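Local coordinates for putative phthiocerol dimycocerosate transporter LppX (Mycobacterium tuberculosis, PDB 2BYO), which probably carries phthiocerol dimycocerosates from the cell membrane to the outer membrane, holding the lipid in a large hydrophobic cavity, at residues D52-I57 and G191-T196; V62-R65 and A70-G73; Q81-R86 and I92-F97; K157-G162 and A184-G189; V171-A174 and H180-R183. All coordinates share one frame; numbering follows the deposited sequence.

Contact 1 of 5, residues D52-I57 and G191-T196; sequences DSLLGI and GSIQLT. With LNL (alpha-linolenic acid), chain K.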
# COMPACT_ATOMS: atom_id res chain seq x y z
N ASP A 52 -2.87 -8.43 11.45
CA ASP A 52 -2.46 -7.81 12.71
C ASP A 52 -1.26 -6.88 12.54
O ASP A 52 -0.77 -6.31 13.51
CB ASP A 52 -2.12 -8.90 13.74
CG ASP A 52 -3.33 -9.70 14.19
OD1 ASP A 52 -4.40 -9.10 14.43
OD2 ASP A 52 -3.20 -10.94 14.34
N SER A 53 -0.78 -6.73 11.31
CA SER A 53 0.48 -6.05 11.04
C SER A 53 0.35 -4.58 10.64
O SER A 53 1.34 -3.93 10.32
CB SER A 53 1.24 -6.80 9.94
OG SER A 53 0.51 -6.82 8.73
N LEU A 54 -0.87 -4.04 10.66
CA LEU A 54 -1.07 -2.62 10.36
C LEU A 54 -1.46 -1.84 11.61
O LEU A 54 -2.29 -0.94 11.54
CB LEU A 54 -2.12 -2.45 9.26
CG LEU A 54 -1.87 -3.19 7.95
CD1 LEU A 54 -3.02 -2.90 7.00
CD2 LEU A 54 -0.54 -2.79 7.32
N LEU A 55 -0.86 -2.20 12.74
CA LEU A 55 -1.08 -1.50 14.01
C LEU A 55 -2.54 -1.54 14.48
O LEU A 55 -2.98 -0.65 15.22
CB LEU A 55 -0.60 -0.04 13.91
CG LEU A 55 0.81 0.20 13.37
CD1 LEU A 55 1.08 1.69 13.26
CD2 LEU A 55 1.84 -0.47 14.24
N GLY A 56 -3.28 -2.58 14.07
CA GLY A 56 -4.69 -2.74 14.45
C GLY A 56 -5.69 -2.13 13.47
O GLY A 56 -6.91 -2.22 13.69
N ILE A 57 -5.19 -1.49 12.42
CA ILE A 57 -6.03 -0.96 11.36
C ILE A 57 -6.32 -2.07 10.34
O ILE A 57 -5.42 -2.82 9.97
CB ILE A 57 -5.35 0.22 10.64
CG1 ILE A 57 -5.16 1.38 11.63
CG2 ILE A 57 -6.17 0.66 9.41
CD1 ILE A 57 -4.42 2.56 11.04
N GLY A 191 -4.45 -13.73 6.11
CA GLY A 191 -5.33 -12.74 5.50
C GLY A 191 -4.70 -12.09 4.29
O GLY A 191 -3.70 -12.58 3.77
N SER A 192 -5.28 -10.99 3.85
CA SER A 192 -4.77 -10.28 2.69
C SER A 192 -4.88 -8.79 2.90
O SER A 192 -5.69 -8.32 3.70
CB SER A 192 -5.53 -10.69 1.42
OG SER A 192 -6.89 -10.31 1.54
N ILE A 193 -4.02 -8.06 2.20
CA ILE A 193 -4.02 -6.60 2.23
C ILE A 193 -4.11 -6.12 0.79
O ILE A 193 -3.41 -6.63 -0.09
CB ILE A 193 -2.75 -6.01 2.87
CG1 ILE A 193 -2.53 -6.59 4.26
CG2 ILE A 193 -2.83 -4.48 2.94
CD1 ILE A 193 -1.19 -6.23 4.90
N GLN A 194 -5.00 -5.16 0.56
CA GLN A 194 -5.20 -4.61 -0.76
C GLN A 194 -5.10 -3.10 -0.66
O GLN A 194 -5.69 -2.48 0.23
CB GLN A 194 -6.59 -4.96 -1.25
CG GLN A 194 -6.93 -4.36 -2.61
CD GLN A 194 -8.39 -4.54 -2.91
OE1 GLN A 194 -9.22 -3.72 -2.50
NE2 GLN A 194 -8.73 -5.64 -3.58
N LEU A 195 -4.34 -2.51 -1.58
CA LEU A 195 -4.14 -1.08 -1.60
C LEU A 195 -4.52 -0.55 -2.96
O LEU A 195 -3.96 -0.96 -3.97
CB LEU A 195 -2.69 -0.77 -1.27
CG LEU A 195 -2.43 0.70 -1.00
CD1 LEU A 195 -1.38 0.85 0.08
CD2 LEU A 195 -2.05 1.46 -2.28
N THR A 196 -5.49 0.35 -2.98
CA THR A 196 -6.00 0.91 -4.21
C THR A 196 -5.72 2.43 -4.23
O THR A 196 -6.09 3.15 -3.29
CB THR A 196 -7.51 0.61 -4.35
OG1 THR A 196 -7.70 -0.81 -4.30
CG2 THR A 196 -8.08 1.15 -5.67
O1 LNL K . 2.97 4.86 6.69
C1 LNL K . 1.87 5.47 6.59
O2 LNL K . 0.83 5.04 7.14
C2 LNL K . 1.81 6.76 5.80
C3 LNL K . 1.31 6.55 4.38
C4 LNL K . -0.21 6.43 4.30
C5 LNL K . -0.75 5.03 3.95
C6 LNL K . -0.03 4.33 2.79
C7 LNL K . -0.19 2.81 2.88
C8 LNL K . 0.91 2.13 3.71
C9 LNL K . 1.25 0.73 3.19
C10 LNL K . 0.78 -0.40 4.10
C11 LNL K . -0.53 -0.95 3.58
C12 LNL K . -0.62 -1.78 2.52
C13 LNL K . 0.57 -2.27 1.73
C14 LNL K . 0.15 -2.72 0.32
C15 LNL K . -0.20 -4.20 0.22
C16 LNL K . 0.25 -4.80 -1.11
C17 LNL K . 1.76 -5.04 -1.16
C18 LNL K . 2.20 -5.76 -2.42
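In the lipid cavity, the loop 52-57 meets strand 191-198 through Ser53, Leu54 and Ile193. The backbones stay well apart, with no hydrogen bond between them. Ile193 reaches across with CD1, the end of its longer branch. Leu54 offers one methyl, CD2, and Leu54 CD2 lies 4.3 Å from Ile193 CD1. The Ser53 hydroxyl comes to the same methyl, with Ser53 OG 4.2 Å from Ile193 CD1. That is a plain van der Waals contact. The hydroxyl has its polar partner in the backbone O of Leu159.

Ile193 divides its two branches between two jobs. CG1 is anti to the carbonyl carbon (chi1 -55°) and carries CD1 toward the loop. CG2 is turned to the bound alpha-linolenic acid, and Ile193 CG2 is 3.5 Å from its C12. This strand belongs to the antiparallel sheet that curves into the U-shaped half-barrel of LppX, and its inward side chains line the cavity. Leu195, two residues on, faces the same fatty acid. Leu195 CD1 lies 3.6 Å from C7 of alpha-linolenic acid, and Leu195 CB is 3.8 Å from its C14. Leu54 touches the fatty acid more lightly, through CD2.

The loop is shaped by a type I' beta turn from Leu54 to Ile57, closed by a backbone hydrogen bond of 3.1 Å from Ile57 N to Leu54 O. Within the turn, Leu55 packs on Leu103 of strand 99-105 and forms part of the D-malate pocket.

Contact 2 of 5, residues V62-R65 and A70-G73; sequences VDVR and AAKG. With OAA (oxaloacetate ion), chain L.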
# COMPACT_ATOMS: atom_id res chain seq x y z
N VAL A 62 -7.45 7.31 2.83
CA VAL A 62 -6.50 8.30 3.29
C VAL A 62 -5.99 9.18 2.14
O VAL A 62 -5.61 8.68 1.09
CB VAL A 62 -5.31 7.60 4.00
CG1 VAL A 62 -4.31 8.61 4.57
CG2 VAL A 62 -5.82 6.72 5.14
N ASP A 63 -6.00 10.49 2.35
CA ASP A 63 -5.36 11.43 1.44
C ASP A 63 -3.91 11.59 1.85
O ASP A 63 -3.63 11.78 3.03
CB ASP A 63 -6.06 12.78 1.48
CG ASP A 63 -7.39 12.77 0.77
OD1 ASP A 63 -7.63 11.89 -0.08
OD2 ASP A 63 -8.21 13.66 1.06
N VAL A 64 -2.99 11.52 0.88
CA VAL A 64 -1.56 11.54 1.16
C VAL A 64 -0.90 12.66 0.38
O VAL A 64 -1.13 12.81 -0.83
CB VAL A 64 -0.88 10.20 0.77
CG1 VAL A 64 0.62 10.25 1.07
CG2 VAL A 64 -1.52 9.04 1.52
N ARG A 65 -0.09 13.45 1.08
CA ARG A 65 0.84 14.37 0.45
C ARG A 65 2.25 13.80 0.61
O ARG A 65 2.65 13.44 1.72
CB ARG A 65 0.76 15.76 1.08
CG ARG A 65 1.63 16.80 0.39
CD ARG A 65 1.68 18.06 1.23
NE ARG A 65 2.37 17.82 2.50
CZ ARG A 65 2.20 18.54 3.60
NH1 ARG A 65 1.35 19.58 3.62
NH2 ARG A 65 2.88 18.23 4.70
N ALA A 70 2.71 13.44 4.67
CA ALA A 70 1.61 13.76 5.55
C ALA A 70 0.34 13.09 5.03
O ALA A 70 0.18 12.91 3.81
CB ALA A 70 1.43 15.26 5.67
N ALA A 71 -0.54 12.70 5.94
CA ALA A 71 -1.74 11.96 5.57
C ALA A 71 -2.88 12.27 6.51
O ALA A 71 -2.67 12.52 7.70
CB ALA A 71 -1.47 10.48 5.56
N LYS A 72 -4.09 12.28 5.97
CA LYS A 72 -5.31 12.52 6.73
C LYS A 72 -6.43 11.70 6.10
O LYS A 72 -6.57 11.67 4.88
CB LYS A 72 -5.68 14.00 6.71
CG LYS A 72 -6.84 14.40 7.62
CD LYS A 72 -7.11 15.90 7.53
CE LYS A 72 -8.38 16.33 8.28
NZ LYS A 72 -8.69 17.78 8.07
N GLY A 73 -7.21 11.01 6.93
CA GLY A 73 -8.35 10.28 6.44
C GLY A 73 -9.10 9.59 7.55
O GLY A 73 -9.17 10.08 8.68
O1 OAA L . -8.91 13.11 9.96
O2 OAA L . -7.70 14.47 11.13
O4 OAA L . -12.07 15.91 11.05
O5 OAA L . -10.56 17.48 10.93
O3 OAA L . -10.72 15.60 13.60
C1 OAA L . -8.80 13.92 10.92
C2 OAA L . -9.98 14.17 11.84
C3 OAA L . -10.11 15.61 12.33
C4 OAA L . -10.96 16.38 11.38
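A beta hairpin of strands 57-65 and 70-77 holds this contact, and its strands are antiparallel in regular register. Asp63 pairs with Lys72 and Arg65 with Ala70, each through two backbone hydrogen bonds. Asp63 N to Lys72 O and Arg65 N to Ala70 O are both 2.8 Å. Val64 and Ala71 form a non-hydrogen-bonded pair between them.

On the face of Val64 and Ala71, the Ala71 methyl meets Val64 CG2, with 4.3 Å from Val64 CG2 to Ala71 CB. Val62 reaches the same methyl from beside it. Its CG1 is anti to the backbone N (chi1 -177°), which brings Val62 CG1 to 3.5 Å from Ala71 CB. On the other face the Arg65 chain bends at chi3 (66°). The bend brings the guanidinium obliquely to Ala70, with Arg65 NH2 3.4 Å from Ala70 CB. Pro68 O accepts from Arg65 NE, and Asp207 forms a salt bridge with NH1. Lys72 is extended along the oxaloacetate ion and makes a weak hydrogen bond from NZ to O5, 3.4 Å long. Asp63 binds a zinc ion together with His42.

Strand 40-49 is hydrogen-bonded to the other edge of segment 62-65, and strand 83-88 to the other edge of segment 70-73.

Contact 3 of 5, residues Q81-R86 and I92-F97; sequences QGVPFR and ISVKLF. With OAA (oxaloacetate ion), chain L.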
# COMPACT_ATOMS: atom_id res chain seq x y z
N GLN A 81 -15.21 1.54 13.29
CA GLN A 81 -15.24 2.23 12.01
C GLN A 81 -15.29 3.75 12.18
O GLN A 81 -15.57 4.27 13.28
CB GLN A 81 -16.43 1.73 11.20
CG GLN A 81 -16.33 0.25 10.90
CD GLN A 81 -17.41 -0.23 9.96
OE1 GLN A 81 -18.38 -0.86 10.38
NE2 GLN A 81 -17.25 0.04 8.67
N GLY A 82 -14.99 4.46 11.09
CA GLY A 82 -15.08 5.92 11.06
C GLY A 82 -14.11 6.63 12.00
O GLY A 82 -14.39 7.71 12.49
N VAL A 83 -12.97 5.98 12.26
CA VAL A 83 -11.95 6.51 13.17
C VAL A 83 -11.03 7.46 12.41
O VAL A 83 -10.34 7.05 11.48
CB VAL A 83 -11.10 5.35 13.76
CG1 VAL A 83 -9.93 5.89 14.56
CG2 VAL A 83 -11.98 4.45 14.59
N PRO A 84 -11.03 8.75 12.79
CA PRO A 84 -10.13 9.65 12.07
C PRO A 84 -8.66 9.22 12.19
O PRO A 84 -8.25 8.74 13.25
CB PRO A 84 -10.36 11.00 12.75
CG PRO A 84 -11.67 10.86 13.47
CD PRO A 84 -11.79 9.44 13.84
N PHE A 85 -7.91 9.42 11.11
CA PHE A 85 -6.55 8.89 10.96
C PHE A 85 -5.66 9.99 10.43
O PHE A 85 -6.06 10.71 9.52
CB PHE A 85 -6.54 7.71 9.97
CG PHE A 85 -5.16 7.24 9.57
CD1 PHE A 85 -4.53 6.21 10.25
CD2 PHE A 85 -4.48 7.85 8.53
CE1 PHE A 85 -3.25 5.78 9.90
CE2 PHE A 85 -3.19 7.43 8.16
CZ PHE A 85 -2.58 6.39 8.85
N ARG A 86 -4.45 10.12 10.97
CA ARG A 86 -3.49 11.07 10.40
C ARG A 86 -2.04 10.61 10.52
O ARG A 86 -1.69 9.80 11.38
CB ARG A 86 -3.64 12.47 11.01
CG ARG A 86 -3.24 12.55 12.46
CD ARG A 86 -3.61 13.87 13.11
NE ARG A 86 -3.06 13.92 14.47
CZ ARG A 86 -3.36 14.84 15.39
NH1 ARG A 86 -4.23 15.81 15.14
NH2 ARG A 86 -2.77 14.77 16.58
N ILE A 92 2.05 8.52 13.57
CA ILE A 92 0.85 7.89 13.02
C ILE A 92 -0.16 7.86 14.15
O ILE A 92 0.12 7.27 15.20
CB ILE A 92 1.16 6.44 12.55
CG1 ILE A 92 2.20 6.46 11.42
CG2 ILE A 92 -0.11 5.73 12.11
CD1 ILE A 92 2.83 5.09 11.15
N SER A 93 -1.31 8.49 13.95
CA SER A 93 -2.30 8.71 15.01
C SER A 93 -3.74 8.41 14.58
O SER A 93 -4.08 8.48 13.39
CB SER A 93 -2.24 10.16 15.47
OG SER A 93 -0.96 10.50 15.98
N VAL A 94 -4.58 8.06 15.56
CA VAL A 94 -6.03 7.87 15.39
C VAL A 94 -6.76 8.62 16.51
O VAL A 94 -6.21 8.83 17.58
CB VAL A 94 -6.47 6.38 15.40
CG1 VAL A 94 -5.90 5.64 14.21
CG2 VAL A 94 -6.06 5.68 16.69
N LYS A 95 -7.99 9.05 16.22
CA LYS A 95 -8.82 9.79 17.17
C LYS A 95 -9.92 8.87 17.70
O LYS A 95 -10.74 8.35 16.94
CB LYS A 95 -9.43 11.02 16.51
CG LYS A 95 -10.08 12.02 17.47
CD LYS A 95 -10.73 13.17 16.71
CE LYS A 95 -11.30 14.20 17.65
NZ LYS A 95 -11.94 15.33 16.92
N LEU A 96 -9.90 8.67 19.01
CA LEU A 96 -10.93 7.92 19.71
C LEU A 96 -11.65 8.84 20.66
O LEU A 96 -11.07 9.40 21.60
CB LEU A 96 -10.32 6.75 20.46
CG LEU A 96 -9.62 5.72 19.59
CD1 LEU A 96 -8.89 4.74 20.49
CD2 LEU A 96 -10.61 5.00 18.70
N PHE A 97 -12.95 8.98 20.41
CA PHE A 97 -13.79 9.93 21.11
C PHE A 97 -13.22 11.32 20.85
O PHE A 97 -13.13 11.68 19.70
CB PHE A 97 -13.97 9.55 22.59
CG PHE A 97 -15.28 9.99 23.14
CD1 PHE A 97 -16.42 9.28 22.85
CD2 PHE A 97 -15.39 11.15 23.89
CE1 PHE A 97 -17.65 9.68 23.33
CE2 PHE A 97 -16.62 11.56 24.37
CZ PHE A 97 -17.75 10.81 24.08
O1 OAA L . -8.91 13.11 9.96
O2 OAA L . -7.70 14.47 11.13
O4 OAA L . -12.07 15.91 11.05
O5 OAA L . -10.56 17.48 10.93
O3 OAA L . -10.72 15.60 13.60
C1 OAA L . -8.80 13.92 10.92
C2 OAA L . -9.98 14.17 11.84
C3 OAA L . -10.11 15.61 12.33
C4 OAA L . -10.96 16.38 11.38
O HOH W 1 -0.11 12.50 14.27
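Strands 83-86 and 92-96 run antiparallel at an angle of 158°, in a beta hairpin. Arg86 and Ser93 form a hydrogen-bonded pair, with Arg86 N to Ser93 O and Ser93 N to Arg86 O both 2.9 Å. Lys95 N donates to Pro84 O.

On the face of Phe85 and Val94, Phe85 and Ile92 lie side by side and point the same way. Phe85 CG is anti to the backbone N (chi1 170°), which sends the ring toward Ile92, and Phe85 CE1 comes 3.8 Å from Ile92 CG2. Val94 CB is met by Val83 CG1 at 3.6 Å, the side chains crossing at a slant. The Phe85 ring also packs on Ile57 and Val62 and touches a bound alpha-linolenic acid, so this face looks into the lipid cavity.

The other face is more polar. Pro84 CG packs on Lys95 CB at 3.8 Å. Pro84 CB is 3.3 Å from C2 of the oxaloacetate ion. Arg86 makes a cation-pi contact with Trp100, and Asn102 OD1 is hydrogen-bonded to the Ser93 hydroxyl. Arg86 CG lies 4.0 Å from Ser93 CB. A water bridges Arg86 and Ser93, donating to Ser93 OG at 2.8 Å and accepting from Arg86 NE at 3.3 Å.

Contact 4 of 5, residues K157-G162 and A184-G189; sequences KMLDPG and ASIDLG. With ZN (zinc ion), chain E; LNL (alpha-linolenic acid), chain K.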
# COMPACT_ATOMS: atom_id res chain seq x y z
N LYS A 157 8.05 -9.59 5.37
CA LYS A 157 8.24 -9.15 6.76
C LYS A 157 8.20 -7.64 6.95
O LYS A 157 7.86 -7.16 8.03
CB LYS A 157 9.56 -9.68 7.33
CG LYS A 157 9.55 -11.15 7.64
CD LYS A 157 10.90 -11.59 8.16
CE LYS A 157 11.06 -13.09 8.08
NZ LYS A 157 12.44 -13.50 8.46
N MET A 158 8.55 -6.88 5.92
CA MET A 158 8.45 -5.43 5.97
C MET A 158 7.00 -4.99 6.17
O MET A 158 6.73 -3.99 6.83
CB MET A 158 9.03 -4.79 4.71
CG MET A 158 10.55 -4.92 4.62
SD MET A 158 11.24 -4.33 3.05
CE MET A 158 10.35 -2.79 2.81
N LEU A 159 6.08 -5.77 5.61
CA LEU A 159 4.64 -5.54 5.70
C LEU A 159 4.01 -6.30 6.87
O LEU A 159 3.07 -5.82 7.50
CB LEU A 159 4.00 -6.01 4.40
CG LEU A 159 2.85 -5.22 3.79
CD1 LEU A 159 3.02 -3.71 3.99
CD2 LEU A 159 2.78 -5.58 2.32
N ASP A 160 4.52 -7.51 7.13
CA ASP A 160 3.97 -8.42 8.13
C ASP A 160 5.16 -9.08 8.83
O ASP A 160 5.64 -10.11 8.36
CB ASP A 160 3.04 -9.45 7.45
CG ASP A 160 2.50 -10.51 8.40
OD1 ASP A 160 2.33 -10.24 9.61
OD2 ASP A 160 2.26 -11.65 7.93
N PRO A 161 5.65 -8.48 9.94
CA PRO A 161 6.90 -8.90 10.59
C PRO A 161 6.98 -10.38 10.96
O PRO A 161 8.09 -10.91 11.10
CB PRO A 161 6.95 -8.04 11.86
CG PRO A 161 6.13 -6.85 11.55
CD PRO A 161 5.03 -7.34 10.65
N GLY A 162 5.83 -11.03 11.14
CA GLY A 162 5.78 -12.45 11.49
C GLY A 162 5.84 -13.40 10.30
O GLY A 162 5.83 -14.61 10.49
N ALA A 184 -2.59 -2.90 -5.64
CA ALA A 184 -1.59 -3.87 -5.24
C ALA A 184 -2.14 -4.67 -4.08
O ALA A 184 -2.77 -4.11 -3.18
CB ALA A 184 -0.30 -3.17 -4.85
N SER A 185 -1.93 -5.97 -4.09
CA SER A 185 -2.40 -6.79 -3.00
C SER A 185 -1.45 -7.96 -2.71
O SER A 185 -0.68 -8.38 -3.58
CB SER A 185 -3.83 -7.28 -3.26
OG SER A 185 -3.86 -8.35 -4.17
N ILE A 186 -1.51 -8.43 -1.48
CA ILE A 186 -0.69 -9.52 -1.02
C ILE A 186 -1.57 -10.47 -0.21
O ILE A 186 -2.42 -10.03 0.57
CB ILE A 186 0.55 -9.03 -0.23
CG1 ILE A 186 1.48 -10.20 0.12
CG2 ILE A 186 0.14 -8.26 1.03
CD1 ILE A 186 2.82 -9.76 0.65
N ASP A 187 -1.37 -11.76 -0.45
CA ASP A 187 -2.10 -12.80 0.25
C ASP A 187 -1.13 -13.32 1.27
O ASP A 187 -0.17 -14.02 0.93
CB ASP A 187 -2.52 -13.89 -0.73
CG ASP A 187 -2.99 -15.16 -0.05
OD1 ASP A 187 -3.50 -15.13 1.10
OD2 ASP A 187 -2.86 -16.22 -0.70
N LEU A 188 -1.36 -12.93 2.52
CA LEU A 188 -0.58 -13.38 3.63
C LEU A 188 -1.23 -14.70 4.07
O LEU A 188 -2.31 -15.05 3.60
CB LEU A 188 -0.59 -12.33 4.75
CG LEU A 188 -0.25 -10.90 4.30
CD1 LEU A 188 -0.72 -9.87 5.34
CD2 LEU A 188 1.24 -10.75 4.03
N GLY A 189 -0.59 -15.45 4.94
CA GLY A 189 -1.17 -16.74 5.36
C GLY A 189 -2.57 -16.56 5.95
O GLY A 189 -3.54 -17.17 5.48
ZN ZN E . 1.72 -10.57 11.54
O1 LNL K . 2.97 4.86 6.69
C1 LNL K . 1.87 5.47 6.59
O2 LNL K . 0.83 5.04 7.14
C2 LNL K . 1.81 6.76 5.80
C3 LNL K . 1.31 6.55 4.38
C4 LNL K . -0.21 6.43 4.30
C5 LNL K . -0.75 5.03 3.95
C6 LNL K . -0.03 4.33 2.79
C7 LNL K . -0.19 2.81 2.88
C8 LNL K . 0.91 2.13 3.71
C9 LNL K . 1.25 0.73 3.19
C10 LNL K . 0.78 -0.40 4.10
C11 LNL K . -0.53 -0.95 3.58
C12 LNL K . -0.62 -1.78 2.52
C13 LNL K . 0.57 -2.27 1.73
C14 LNL K . 0.15 -2.72 0.32
C15 LNL K . -0.20 -4.20 0.22
C16 LNL K . 0.25 -4.80 -1.11
C17 LNL K . 1.76 -5.04 -1.16
C18 LNL K . 2.20 -5.76 -2.42
O HOH W 2 2.30 -12.65 11.37
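Leu159 and Ile186 meet by their methyl branches, with Leu159 CD2 4.0 Å from Ile186 CG2. A step farther on, Asp160 and Leu188 slide past each other in opposite directions. Here the aliphatic part of the aspartate does the touching, and Asp160 CB is 4.1 Å from Leu188 CD2. No hydrogen bond joins the segments.

Both Leu159 methyls touch the lipid, and CD2 also reaches Ile186. Leu159 CD1 lies 3.6 Å from C13 of the alpha-linolenic acid, and Leu159 CD2 is 3.7 Å from C17. Helix 153-159 thus packs against strand 181-187 of the half-barrel, and the tail of the fatty acid runs between the two. On the strand side the backbone takes part, with Ser185 CA 3.8 Å from C16 of the same lipid. Val156, one turn earlier in the helix, also packs on Ile186 and Leu188.

Asp160 CG is anti to the backbone N (chi1 175°), and the carboxylate reaches a zinc ion. Asp160 OD1 binds the metal at 2.0 Å, and a water is a further ligand at 2.2 Å. The other oxygen, Asp160 OD2, lies 4.1 Å from Leu188 CD2. Ser53 of the loop before strand 57-65 touches Asp160.

Contact 5 of 5, residues V171-A174 and H180-R183; sequences VWIA and HLVR. With HXA (docosa-4,7,10,13,16,19-hexaenoic acid), chain I.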
# COMPACT_ATOMS: atom_id res chain seq x y z
N VAL A 171 -0.23 -6.95 -8.75
CA VAL A 171 -0.31 -5.52 -9.04
C VAL A 171 -1.16 -5.31 -10.28
O VAL A 171 -1.18 -6.16 -11.18
CB VAL A 171 1.09 -4.86 -9.25
CG1 VAL A 171 1.94 -4.97 -7.99
CG2 VAL A 171 1.82 -5.44 -10.46
N TRP A 172 -1.86 -4.18 -10.31
CA TRP A 172 -2.67 -3.78 -11.45
C TRP A 172 -2.19 -2.42 -11.92
O TRP A 172 -2.27 -1.43 -11.17
CB TRP A 172 -4.13 -3.69 -11.03
CG TRP A 172 -4.82 -5.01 -10.79
CD1 TRP A 172 -5.58 -5.70 -11.69
CD2 TRP A 172 -4.86 -5.77 -9.57
NE1 TRP A 172 -6.07 -6.85 -11.12
CE2 TRP A 172 -5.64 -6.92 -9.82
CE3 TRP A 172 -4.29 -5.60 -8.30
CZ2 TRP A 172 -5.89 -7.89 -8.84
CZ3 TRP A 172 -4.53 -6.56 -7.33
CH2 TRP A 172 -5.32 -7.70 -7.61
N ILE A 173 -1.71 -2.37 -13.16
CA ILE A 173 -0.99 -1.22 -13.68
C ILE A 173 -1.77 -0.63 -14.83
O ILE A 173 -2.05 -1.32 -15.81
CB ILE A 173 0.43 -1.60 -14.16
CG1 ILE A 173 1.25 -2.14 -12.98
CG2 ILE A 173 1.15 -0.39 -14.77
CD1 ILE A 173 2.48 -2.91 -13.41
N ALA A 174 -2.11 0.66 -14.71
CA ALA A 174 -2.93 1.34 -15.70
C ALA A 174 -2.33 1.20 -17.09
O ALA A 174 -1.09 1.22 -17.25
CB ALA A 174 -3.07 2.81 -15.35
N HIS A 180 -0.06 4.12 -13.70
CA HIS A 180 -0.45 4.26 -12.29
C HIS A 180 -0.55 2.87 -11.68
O HIS A 180 -1.05 1.95 -12.32
CB HIS A 180 -1.81 4.94 -12.14
CG HIS A 180 -1.79 6.41 -12.37
ND1 HIS A 180 -2.83 7.08 -13.00
CD2 HIS A 180 -0.86 7.35 -12.06
CE1 HIS A 180 -2.54 8.37 -13.06
NE2 HIS A 180 -1.36 8.56 -12.50
N LEU A 181 -0.09 2.75 -10.45
CA LEU A 181 -0.29 1.52 -9.70
C LEU A 181 -1.69 1.59 -9.10
O LEU A 181 -1.88 2.05 -7.96
CB LEU A 181 0.79 1.37 -8.61
CG LEU A 181 0.76 0.06 -7.82
CD1 LEU A 181 0.91 -1.17 -8.73
CD2 LEU A 181 1.87 0.06 -6.76
N VAL A 182 -2.69 1.17 -9.88
CA VAL A 182 -4.09 1.32 -9.48
C VAL A 182 -4.38 0.47 -8.24
O VAL A 182 -5.04 0.92 -7.29
CB VAL A 182 -5.06 0.95 -10.64
CG1 VAL A 182 -6.52 1.08 -10.20
CG2 VAL A 182 -4.79 1.81 -11.85
N ARG A 183 -3.84 -0.74 -8.22
CA ARG A 183 -4.01 -1.62 -7.10
C ARG A 183 -2.80 -2.54 -6.90
O ARG A 183 -2.08 -2.90 -7.85
CB ARG A 183 -5.30 -2.43 -7.29
CG ARG A 183 -5.69 -3.39 -6.16
CD ARG A 183 -7.10 -3.94 -6.37
NE ARG A 183 -8.11 -2.90 -6.12
CZ ARG A 183 -9.40 -3.04 -6.37
NH1 ARG A 183 -9.88 -4.15 -6.92
NH2 ARG A 183 -10.23 -2.04 -6.09
C1 HXA I . 8.68 6.96 -2.16
O1 HXA I . 9.72 7.57 -1.81
O2 HXA I . 8.62 5.72 -2.27
C2 HXA I . 7.45 7.79 -2.49
C3 HXA I . 6.18 7.17 -1.90
C4 HXA I . 5.15 8.24 -1.53
C5 HXA I . 3.90 8.21 -2.42
C6 HXA I . 2.66 7.70 -1.67
C7 HXA I . 2.14 6.39 -2.24
C8 HXA I . 1.47 5.55 -1.16
C9 HXA I . 0.92 4.24 -1.75
C10 HXA I . 1.74 3.01 -1.34
C11 HXA I . 2.80 2.61 -2.37
C12 HXA I . 2.42 1.37 -3.18
C13 HXA I . 2.82 0.07 -2.49
C14 HXA I . 4.05 -0.60 -3.13
C15 HXA I . 3.73 -1.99 -3.68
C16 HXA I . 5.00 -2.67 -4.18
C17 HXA I . 4.70 -3.80 -5.16
C18 HXA I . 5.80 -4.86 -5.13
C19 HXA I . 5.89 -5.68 -6.42
C20 HXA I . 4.90 -6.83 -6.41
C21 HXA I . 5.02 -7.68 -7.67
C22 HXA I . 3.77 -8.48 -7.99
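Arg183 crosses the indole of Trp172 obliquely, and its aliphatic chain passes the six-membered ring atom by atom. Arg183 CB starts 3.5 Å from Trp172 CE3. With CG anti to the backbone N (chi1 -177°), the chain is led to the ring, and Arg183 CG is 3.4 Å from Trp172 CE3. CD then sits over one ring face toward its rim, a CH-pi contact of 4.1 Å from Arg183 CD to the ring centroid. The chain bends at chi3, and the guanidinium plane stands 79° from the ring. NE at its base is hydrogen-bonded to Thr196 OG1. The indole NE1 is held in turn by Glu137.

The face with Ile173 and Leu181 turns to the lipid. Leu181 CD1 packs 3.7 Å from Val171 CB, and Leu181 CD2 is 3.9 Å from C12 of the docosahexaenoic acid. His180 binds a zinc ion through NE2 and stacks on Trp200.

Trp172 N bonds to Arg183 O at 2.8 Å and Ala174 N to His180 O at 2.9 Å. Trp172 O takes weak bonds from both Val182 N and Arg183 N. Val182 and Arg183 both face Trp172, a classic beta bulge in the hairpin of strands 167-174 and 181-187.

Overall arrangement
All five contacts reach one antiparallel sheet, the U-shaped half-barrel. Contacts 2 and 3 are hairpins in series. Their centres are about 12 Å apart, and they are joined by strands 70-77 and 83-88. Contacts 4 and 5 share strand 181-187, and contact 5 is nested inside contact 4. Contact 1 encloses the other four along the chain. Its strand 191-198 is the neighbour of strand 181-187, and its centre is about 8 Å from that of contact 4. Both touch the same alpha-linolenic acid. Contacts 3 and 5 lie farthest apart, about 28 Å between centres. Together their strands build the wall of a cavity large enough for one phthiocerol dimycocerosate, consistent with lipid transport.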